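Local coordinates for protein terminal oxygenase component of carbazole 1,9a-dioxygenase (Sphingomonas, PDB 3GKQ) that probably catalyses the angular dioxygenation of carbazole, passing electrons from ferredoxin through a Rieske [2Fe-2S] cluster to a mononuclear non-haem iron, at residues V41-P46 / L58-G63; L196-A202 / H253-V259; P212-S218 / R361-E365. All blocks are in the same frame, centred on the assembly; numbering follows the deposited sequence.

Contact 1 (V41-P46 / L58-G63)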
loop_
_atom_site.group_PDB
_atom_site.type_symbol
_atom_site.label_atom_id
_atom_site.label_comp_id
_atom_site.label_asym_id
_atom_site.label_seq_id
_atom_site.Cartn_x
_atom_site.Cartn_y
_atom_site.Cartn_z
ATOM N N VAL A 41 -8.174 22.339 21.692
ATOM C CA VAL A 41 -9.621 22.280 21.536
ATOM C C VAL A 41 -10.176 23.643 21.947
ATOM O O VAL A 41 -10.594 23.838 23.087
ATOM C CB VAL A 41 -10.226 21.174 22.431
ATOM C CG1 VAL A 41 -11.704 21.000 22.118
ATOM C CG2 VAL A 41 -9.470 19.859 22.217
ATOM N N ALA A 42 -10.169 24.580 21.006
ATOM C CA ALA A 42 -10.631 25.939 21.267
ATOM C C ALA A 42 -12.127 26.156 21.067
ATOM O O ALA A 42 -12.812 25.356 20.428
ATOM C CB ALA A 42 -9.843 26.921 20.398
ATOM N N GLU A 43 -12.619 27.257 21.624
ATOM C CA GLU A 43 -14.027 27.631 21.524
ATOM C C GLU A 43 -14.455 27.704 20.061
ATOM O O GLU A 43 -13.755 28.279 19.226
ATOM C CB GLU A 43 -14.244 28.994 22.199
ATOM C CG GLU A 43 -15.688 29.515 22.204
ATOM C CD GLU A 43 -16.628 28.693 23.070
ATOM O OE1 GLU A 43 -16.184 28.174 24.118
ATOM O OE2 GLU A 43 -17.820 28.582 22.712
ATOM N N ALA A 44 -15.599 27.099 19.756
ATOM C CA ALA A 44 -16.144 27.099 18.402
ATOM C C ALA A 44 -15.130 26.762 17.313
ATOM O O ALA A 44 -15.163 27.346 16.227
ATOM C CB ALA A 44 -16.792 28.456 18.104
ATOM N N SER A 45 -14.235 25.821 17.592
ATOM C CA SER A 45 -13.236 25.418 16.602
ATOM C C SER A 45 -13.113 23.888 16.601
ATOM O O SER A 45 -12.170 23.332 17.164
ATOM C CB SER A 45 -11.885 26.063 16.928
ATOM O OG SER A 45 -10.971 25.910 15.853
ATOM N N PRO A 46 -14.078 23.190 15.967
ATOM C CA PRO A 46 -14.121 21.723 15.873
ATOM C C PRO A 46 -12.807 21.062 15.458
ATOM O O PRO A 46 -12.154 21.494 14.509
ATOM C CB PRO A 46 -15.242 21.478 14.865
ATOM C CG PRO A 46 -16.185 22.613 15.155
ATOM C CD PRO A 46 -15.233 23.785 15.268
ATOM N N LEU A 58 -14.467 16.821 18.098
ATOM C CA LEU A 58 -14.518 17.601 19.330
ATOM C C LEU A 58 -14.808 19.076 19.056
ATOM O O LEU A 58 -14.505 19.592 17.986
ATOM C CB LEU A 58 -13.178 17.510 20.066
ATOM C CG LEU A 58 -12.545 16.140 20.316
ATOM C CD1 LEU A 58 -11.157 16.342 20.917
ATOM C CD2 LEU A 58 -13.423 15.320 21.237
ATOM N N ASN A 59 -15.398 19.746 20.038
ATOM C CA ASN A 59 -15.679 21.169 19.925
ATOM C C ASN A 59 -15.912 21.732 21.313
ATOM O O ASN A 59 -16.365 21.024 22.217
ATOM C CB ASN A 59 -16.898 21.441 19.040
ATOM C CG ASN A 59 -17.060 22.923 18.715
ATOM O OD1 ASN A 59 -16.074 23.664 18.632
ATOM N ND2 ASN A 59 -18.299 23.356 18.514
ATOM N N ARG A 60 -15.576 23.004 21.481
ATOM C CA ARG A 60 -15.756 23.678 22.754
ATOM C C ARG A 60 -16.839 24.737 22.577
ATOM O O ARG A 60 -16.695 25.663 21.775
ATOM C CB ARG A 60 -14.434 24.310 23.189
ATOM C CG ARG A 60 -14.513 25.165 24.434
ATOM C CD ARG A 60 -13.122 25.405 24.988
ATOM N NE ARG A 60 -12.964 24.696 26.248
ATOM C CZ ARG A 60 -11.965 23.873 26.539
ATOM N NH1 ARG A 60 -11.001 23.631 25.660
ATOM N NH2 ARG A 60 -11.938 23.289 27.721
ATOM N N VAL A 61 -17.935 24.570 23.309
ATOM C CA VAL A 61 -19.064 25.492 23.241
ATOM C C VAL A 61 -19.298 26.075 24.627
ATOM O O VAL A 61 -19.595 25.345 25.578
ATOM C CB VAL A 61 -20.339 24.767 22.770
ATOM C CG1 VAL A 61 -21.483 25.764 22.626
ATOM C CG2 VAL A 61 -20.074 24.063 21.448
ATOM N N ASP A 62 -19.173 27.395 24.732
ATOM C CA ASP A 62 -19.333 28.080 26.006
ATOM C C ASP A 62 -18.375 27.464 27.018
ATOM O O ASP A 62 -18.760 27.135 28.139
ATOM C CB ASP A 62 -20.776 27.979 26.514
ATOM C CG ASP A 62 -21.760 28.718 25.621
ATOM O OD1 ASP A 62 -21.392 29.794 25.096
ATOM O OD2 ASP A 62 -22.901 28.233 25.452
ATOM N N GLY A 63 -17.126 27.294 26.594
ATOM C CA GLY A 63 -16.107 26.737 27.465
ATOM C C GLY A 63 -16.182 25.248 27.755
ATOM O O GLY A 63 -15.261 24.700 28.357
HETATM O O HOH W 1 -19.011 31.506 23.928
#

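Contact 2 (L196-A202 / H253-V259)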
loop_
_atom_site.group_PDB
_atom_site.type_symbol
_atom_site.label_atom_id
_atom_site.label_comp_id
_atom_site.label_asym_id
_atom_site.label_seq_id
_atom_site.Cartn_x
_atom_site.Cartn_y
_atom_site.Cartn_z
ATOM N N LEU A 196 21.778 12.772 30.134
ATOM C CA LEU A 196 22.708 12.248 31.128
ATOM C C LEU A 196 23.708 13.294 31.623
ATOM O O LEU A 196 23.714 13.630 32.807
ATOM C CB LEU A 196 23.436 11.029 30.554
ATOM C CG LEU A 196 22.489 9.961 29.983
ATOM C CD1 LEU A 196 23.284 8.723 29.586
ATOM C CD2 LEU A 196 21.425 9.597 31.021
ATOM N N ASP A 197 24.552 13.800 30.732
ATOM C CA ASP A 197 25.512 14.827 31.125
ATOM C C ASP A 197 24.732 16.114 31.370
ATOM O O ASP A 197 25.038 16.873 32.289
ATOM C CB ASP A 197 26.548 15.066 30.023
ATOM C CG ASP A 197 27.587 13.967 29.944
ATOM O OD1 ASP A 197 27.594 13.071 30.814
ATOM O OD2 ASP A 197 28.409 14.002 29.007
ATOM N N GLY A 198 23.712 16.333 30.544
ATOM C CA GLY A 198 22.891 17.525 30.651
ATOM C C GLY A 198 22.225 17.760 31.994
ATOM O O GLY A 198 21.862 18.891 32.309
ATOM N N ASN A 199 22.052 16.716 32.795
ATOM C CA ASN A 199 21.415 16.901 34.091
ATOM C C ASN A 199 22.026 16.028 35.181
ATOM O O ASN A 199 21.374 15.715 36.175
ATOM C CB ASN A 199 19.907 16.646 33.977
ATOM C CG ASN A 199 19.142 17.095 35.215
ATOM O OD1 ASN A 199 19.392 18.174 35.753
ATOM N ND2 ASN A 199 18.197 16.277 35.663
ATOM N N ASP A 200 23.285 15.641 34.986
ATOM C CA ASP A 200 24.014 14.824 35.956
ATOM C C ASP A 200 23.177 13.655 36.475
ATOM O O ASP A 200 23.105 13.408 37.684
ATOM C CB ASP A 200 24.477 15.714 37.122
ATOM C CG ASP A 200 25.307 14.959 38.149
ATOM O OD1 ASP A 200 26.259 14.255 37.750
ATOM O OD2 ASP A 200 25.009 15.075 39.359
ATOM N N ILE A 201 22.550 12.932 35.549
ATOM C CA ILE A 201 21.716 11.788 35.902
ATOM C C ILE A 201 22.515 10.501 36.012
ATOM O O ILE A 201 23.399 10.237 35.199
ATOM C CB ILE A 201 20.581 11.567 34.854
ATOM C CG1 ILE A 201 19.309 12.284 35.305
ATOM C CG2 ILE A 201 20.284 10.084 34.683
ATOM C CD1 ILE A 201 19.416 13.757 35.300
ATOM N N ALA A 202 22.206 9.704 37.026
ATOM C CA ALA A 202 22.870 8.423 37.197
ATOM C C ALA A 202 22.024 7.398 36.432
ATOM O O ALA A 202 20.893 7.109 36.821
ATOM C CB ALA A 202 22.937 8.053 38.666
ATOM N N HIS A 253 26.615 5.329 33.092
ATOM C CA HIS A 253 26.793 6.757 33.325
ATOM C C HIS A 253 26.438 7.155 34.756
ATOM O O HIS A 253 25.274 7.418 35.071
ATOM C CB HIS A 253 25.933 7.545 32.327
ATOM C CG HIS A 253 26.086 9.033 32.424
ATOM N ND1 HIS A 253 25.579 9.770 33.474
ATOM C CD2 HIS A 253 26.680 9.922 31.591
ATOM C CE1 HIS A 253 25.852 11.049 33.282
ATOM N NE2 HIS A 253 26.520 11.168 32.148
ATOM N N MET A 254 27.441 7.188 35.627
ATOM C CA MET A 254 27.215 7.577 37.012
ATOM C C MET A 254 26.836 9.051 37.070
ATOM O O MET A 254 27.158 9.826 36.168
ATOM C CB MET A 254 28.473 7.343 37.861
ATOM C CG MET A 254 28.864 5.889 38.019
ATOM S SD MET A 254 30.284 5.691 39.107
ATOM C CE MET A 254 30.080 4.031 39.666
ATOM N N GLY A 255 26.142 9.429 38.136
ATOM C CA GLY A 255 25.734 10.808 38.312
ATOM C C GLY A 255 25.276 10.990 39.744
ATOM O O GLY A 255 25.276 10.029 40.511
ATOM N N SER A 256 24.886 12.204 40.116
ATOM C CA SER A 256 24.428 12.438 41.480
ATOM C C SER A 256 22.909 12.565 41.596
ATOM O O SER A 256 22.355 12.399 42.683
ATOM C CB SER A 256 25.117 13.673 42.064
ATOM O OG SER A 256 26.492 13.408 42.301
ATOM N N LYS A 257 22.234 12.851 40.485
ATOM C CA LYS A 257 20.774 12.958 40.510
ATOM C C LYS A 257 20.152 11.589 40.263
ATOM O O LYS A 257 20.325 11.001 39.194
ATOM C CB LYS A 257 20.282 13.951 39.457
ATOM C CG LYS A 257 20.645 15.390 39.759
ATOM C CD LYS A 257 19.920 16.348 38.826
ATOM C CE LYS A 257 20.199 17.795 39.205
ATOM N NZ LYS A 257 19.397 18.744 38.393
ATOM N N MET A 258 19.438 11.087 41.266
ATOM C CA MET A 258 18.791 9.786 41.189
ATOM C C MET A 258 17.349 9.907 40.698
ATOM O O MET A 258 16.512 10.543 41.344
ATOM C CB MET A 258 18.810 9.116 42.564
ATOM C CG MET A 258 20.164 9.173 43.256
ATOM S SD MET A 258 21.488 8.486 42.247
ATOM C CE MET A 258 21.356 6.750 42.671
ATOM N N VAL A 259 17.065 9.289 39.556
ATOM C CA VAL A 259 15.724 9.323 38.978
ATOM C C VAL A 259 15.218 7.913 38.704
ATOM O O VAL A 259 15.943 6.936 38.898
ATOM C CB VAL A 259 15.701 10.121 37.658
ATOM C CG1 VAL A 259 15.947 11.593 37.938
ATOM C CG2 VAL A 259 16.749 9.575 36.700
HETATM O O HOH W 2 26.923 12.544 36.072
HETATM O O HOH W 3 27.901 14.449 40.219
HETATM O O HOH W 4 19.221 7.550 38.661
#

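Contact 3 (P212-S218 / R361-E365)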
loop_
_atom_site.group_PDB
_atom_site.type_symbol
_atom_site.label_atom_id
_atom_site.label_comp_id
_atom_site.label_asym_id
_atom_site.label_seq_id
_atom_site.Cartn_x
_atom_site.Cartn_y
_atom_site.Cartn_z
ATOM N N PRO A 212 12.689 -13.320 41.838
ATOM C CA PRO A 212 11.656 -12.921 40.876
ATOM C C PRO A 212 10.331 -12.545 41.542
ATOM O O PRO A 212 9.521 -11.812 40.968
ATOM C CB PRO A 212 11.530 -14.151 39.975
ATOM C CG PRO A 212 11.936 -15.289 40.880
ATOM C CD PRO A 212 13.126 -14.707 41.597
ATOM N N GLU A 213 10.132 -13.022 42.768
ATOM C CA GLU A 213 8.900 -12.758 43.501
ATOM C C GLU A 213 8.772 -11.383 44.165
ATOM O O GLU A 213 7.657 -10.973 44.498
ATOM C CB GLU A 213 8.671 -13.858 44.542
ATOM C CG GLU A 213 8.675 -15.270 43.958
ATOM C CD GLU A 213 7.736 -15.424 42.768
ATOM O OE1 GLU A 213 6.527 -15.133 42.916
ATOM O OE2 GLU A 213 8.208 -15.841 41.683
ATOM N N GLN A 214 9.879 -10.669 44.374
ATOM C CA GLN A 214 9.773 -9.338 44.983
ATOM C C GLN A 214 10.194 -8.256 44.000
ATOM O O GLN A 214 10.485 -7.122 44.395
ATOM C CB GLN A 214 10.620 -9.221 46.258
ATOM C CG GLN A 214 10.101 -8.139 47.236
ATOM C CD GLN A 214 10.903 -8.065 48.537
ATOM O OE1 GLN A 214 11.375 -9.087 49.044
ATOM N NE2 GLN A 214 11.047 -6.856 49.088
ATOM N N LEU A 215 10.221 -8.614 42.717
ATOM C CA LEU A 215 10.603 -7.676 41.665
ATOM C C LEU A 215 9.422 -6.788 41.292
ATOM O O LEU A 215 9.592 -5.738 40.677
ATOM C CB LEU A 215 11.086 -8.428 40.415
ATOM C CG LEU A 215 12.338 -9.303 40.534
ATOM C CD1 LEU A 215 12.664 -9.908 39.175
ATOM C CD2 LEU A 215 13.512 -8.468 41.041
ATOM N N THR A 216 8.222 -7.212 41.665
ATOM C CA THR A 216 7.034 -6.439 41.352
ATOM C C THR A 216 6.003 -6.514 42.462
ATOM O O THR A 216 6.075 -7.371 43.345
ATOM C CB THR A 216 6.352 -6.941 40.051
ATOM O OG1 THR A 216 5.827 -8.259 40.264
ATOM C CG2 THR A 216 7.341 -6.977 38.897
ATOM N N ARG A 217 5.046 -5.596 42.400
ATOM C CA ARG A 217 3.944 -5.537 43.344
ATOM C C ARG A 217 2.732 -5.101 42.530
ATOM O O ARG A 217 2.801 -4.126 41.788
ATOM C CB ARG A 217 4.225 -4.521 44.457
ATOM C CG ARG A 217 3.114 -4.444 45.500
ATOM C CD ARG A 217 3.564 -3.708 46.761
ATOM N NE ARG A 217 3.812 -2.282 46.543
ATOM C CZ ARG A 217 2.855 -1.375 46.358
ATOM N NH1 ARG A 217 1.577 -1.739 46.360
ATOM N NH2 ARG A 217 3.179 -0.100 46.178
ATOM N N SER A 218 1.634 -5.837 42.651
ATOM C CA SER A 218 0.418 -5.507 41.922
ATOM C C SER A 218 -0.620 -4.867 42.832
ATOM O O SER A 218 -0.677 -5.157 44.030
ATOM C CB SER A 218 -0.181 -6.762 41.282
ATOM O OG SER A 218 0.644 -7.252 40.240
ATOM N N ARG A 361 10.055 -10.016 34.041
ATOM C CA ARG A 361 9.022 -10.452 34.975
ATOM C C ARG A 361 7.995 -9.333 35.155
ATOM O O ARG A 361 6.803 -9.588 35.310
ATOM C CB ARG A 361 9.647 -10.804 36.331
ATOM C CG ARG A 361 8.639 -11.106 37.449
ATOM C CD ARG A 361 7.731 -12.283 37.105
ATOM N NE ARG A 361 6.791 -12.581 38.185
ATOM C CZ ARG A 361 7.103 -13.246 39.295
ATOM N NH1 ARG A 361 8.340 -13.696 39.483
ATOM N NH2 ARG A 361 6.179 -13.456 40.226
ATOM N N ALA A 362 8.465 -8.091 35.121
ATOM C CA ALA A 362 7.584 -6.938 35.287
ATOM C C ALA A 362 6.547 -6.814 34.163
ATOM O O ALA A 362 5.358 -6.644 34.430
ATOM C CB ALA A 362 8.414 -5.659 35.377
ATOM N N ILE A 363 6.993 -6.895 32.911
ATOM C CA ILE A 363 6.071 -6.777 31.785
ATOM C C ILE A 363 5.069 -7.929 31.808
ATOM O O ILE A 363 3.895 -7.754 31.474
ATOM C CB ILE A 363 6.819 -6.765 30.421
ATOM C CG1 ILE A 363 5.864 -6.324 29.309
ATOM C CG2 ILE A 363 7.343 -8.144 30.090
ATOM C CD1 ILE A 363 5.286 -4.930 29.519
ATOM N N ILE A 364 5.531 -9.106 32.213
ATOM C CA ILE A 364 4.661 -10.267 32.294
ATOM C C ILE A 364 3.555 -10.014 33.319
ATOM O O ILE A 364 2.402 -10.384 33.101
ATOM C CB ILE A 364 5.461 -11.530 32.681
ATOM C CG1 ILE A 364 6.391 -11.915 31.528
ATOM C CG2 ILE A 364 4.515 -12.684 32.991
ATOM C CD1 ILE A 364 7.360 -13.027 31.870
ATOM N N GLU A 365 3.901 -9.374 34.431
ATOM C CA GLU A 365 2.909 -9.075 35.457
ATOM C C GLU A 365 1.888 -8.082 34.915
ATOM O O GLU A 365 0.708 -8.143 35.262
ATOM C CB GLU A 365 3.574 -8.505 36.717
ATOM C CG GLU A 365 4.276 -9.553 37.563
ATOM C CD GLU A 365 3.343 -10.679 37.977
ATOM O OE1 GLU A 365 2.281 -10.389 38.570
ATOM O OE2 GLU A 365 3.671 -11.853 37.705
HETATM O O HOH W 5 2.984 -8.546 41.039
HETATM O O HOH W 6 -0.080 -9.149 37.984
#

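Contact 1 (V41-P46 / L58-G63)
L58 meets V41 in the buried part of this contact: leucine CD1 lies 4.1 Å from V41 CG2, the two side chains crossing at about a right angle, while the carbonyl O of L58 receives a short CA-H...O contact from P46. N59 runs alongside P46, the two side chains pointing the same way. With CG anti to the backbone N (chi1 -170°), the amide of N59 lies beside the proline ring, its CG 3.7 Å from P46 CG, and its OD1 comes within 3.0 Å of S45 N. R60 points at the 41-46 loop. Its O accepts the backbone N of A44 at 2.7 Å, and its CB packs on the carbonyl of A42. The chain bends at chi3 (-111°), turning the guanidinium so that V41 O lies at its edge, near its plane, and takes a 2.6 Å bond from NH1. NE bonds to G63 O and NH2 forms a salt bridge with E131, so three nitrogens hold the group's rotation. Were R60 cut back to an alanine, V41 O and G63 O would probably lose these donors and the E131 carboxylate its positive mate. All this belongs to the Rieske domain, where the loop leading into strand 47-51 folds over the end of strand 54-61 and the beta-hairpin turn to strand 64-69. The carboxylate of E43 reaches over that turn and accepts two consecutive backbone N-H groups: D62 N donates to the syn lone pair of OE2 at 2.7 Å, and G63 N gives OE1 a nearly straight bond (169°) of 2.8 Å.

Contact 2 (L196-A202 / H253-V259)
H253 takes L196 CB over its ring face in a CH-pi contact where a loop of the ring-hydroxylase catalytic domain, of the Bet v 1-like clan, lies between strands 247-251 and 262-266 and against the C-terminal end of helix 194-198 and the residues after it; I201 and K257 form a single beta bridge. The imidazole is held on three sides. L196 CB sits over the ring centre, 3.5 Å from the centroid; NE2 donates to D197 OD1 at 2.6 Å, in the ring plane; and ND1 makes a weak, bent bond to I201 O. The ring reaches the helix end because chi1 (-177°) sets CG opposite the backbone N. A202 packs its CB against G255, 3.5 Å from G255 N, and its own N donates to K257 O at 3.1 Å. G255, with no side chain, lets the backbones lie close, A202 CA 3.9 Å from G255 CA. K257 answers with its N on D200 O, then runs extended beyond CG past N199, its CD 3.1 Å from N199 O. D278 pairs with the ammonium and also takes N199 ND2, tying lysine and asparagine to one acid. K257 NZ donates to N199 OD1 at 2.7 Å, tilted 28° from the carbonyl plane.

Contact 3 (P212-S218 / R361-E365)
A salt-bridge network joins E213, just ahead of edge strand 216-219, to the first turn of C-terminal helix 361-373 in the catalytic domain. R361 grips the carboxylate of E213 end-on with two nitrogens: NH2 donates to OE1 at 3.2 Å and NH1 to OE2 at 3.1 Å. Both bonds arrive from above the carboxylate plane, which is turned 43° from the guanidinium. The remaining donor, R361 NE, reaches forward one turn along its own helix to E365 OE2, 3.2 Å away and nearly straight (171°), so that one arginine sits between two acids and probably offsets both charges. A bend at chi2 brings the arginine chain round to E213, with P212 O lying over one guanidinium face. Further along, T216 turns its methyl to the helix, CG2 resting 3.6 Å from A362 CA, while its OG1 lies 3.4 Å from E365 CG. Water extends the polar edge: one molecule joins T216 OG1, S218 OG and E365 OE1, and a second links S218 OG with the same OE1 and with E365 O. Strand 216-218 and helix 361-365 run almost parallel, 11° apart with axes 9.2 Å from each other; strand 227-230 lies alongside, its V228 touching T216, S218 and E365, and F182 meets A362.

Contact 1 closes within the Rieske domain before either of the others opens along the chain, its centre about 43 Å from those of contacts 2 and 3. These two share the catalytic domain, with centres about 26 Å apart. Their segments alternate in sequence: 196-202, 212-218, 253-259, 361-365. Contact 3 adds the C-terminal helix to an outer strand of the seven-stranded antiparallel sheet, whereas contact 2 joins a helix end to the loop before strand 262-266 of that sheet. Neither supplies an iron ligand, the side chains of L196 and A362 lying about 11 and 13 Å from the iron. Contact 1 thus belongs to the cluster-bearing domain, independent of the two that tie together parts of the iron-bearing one.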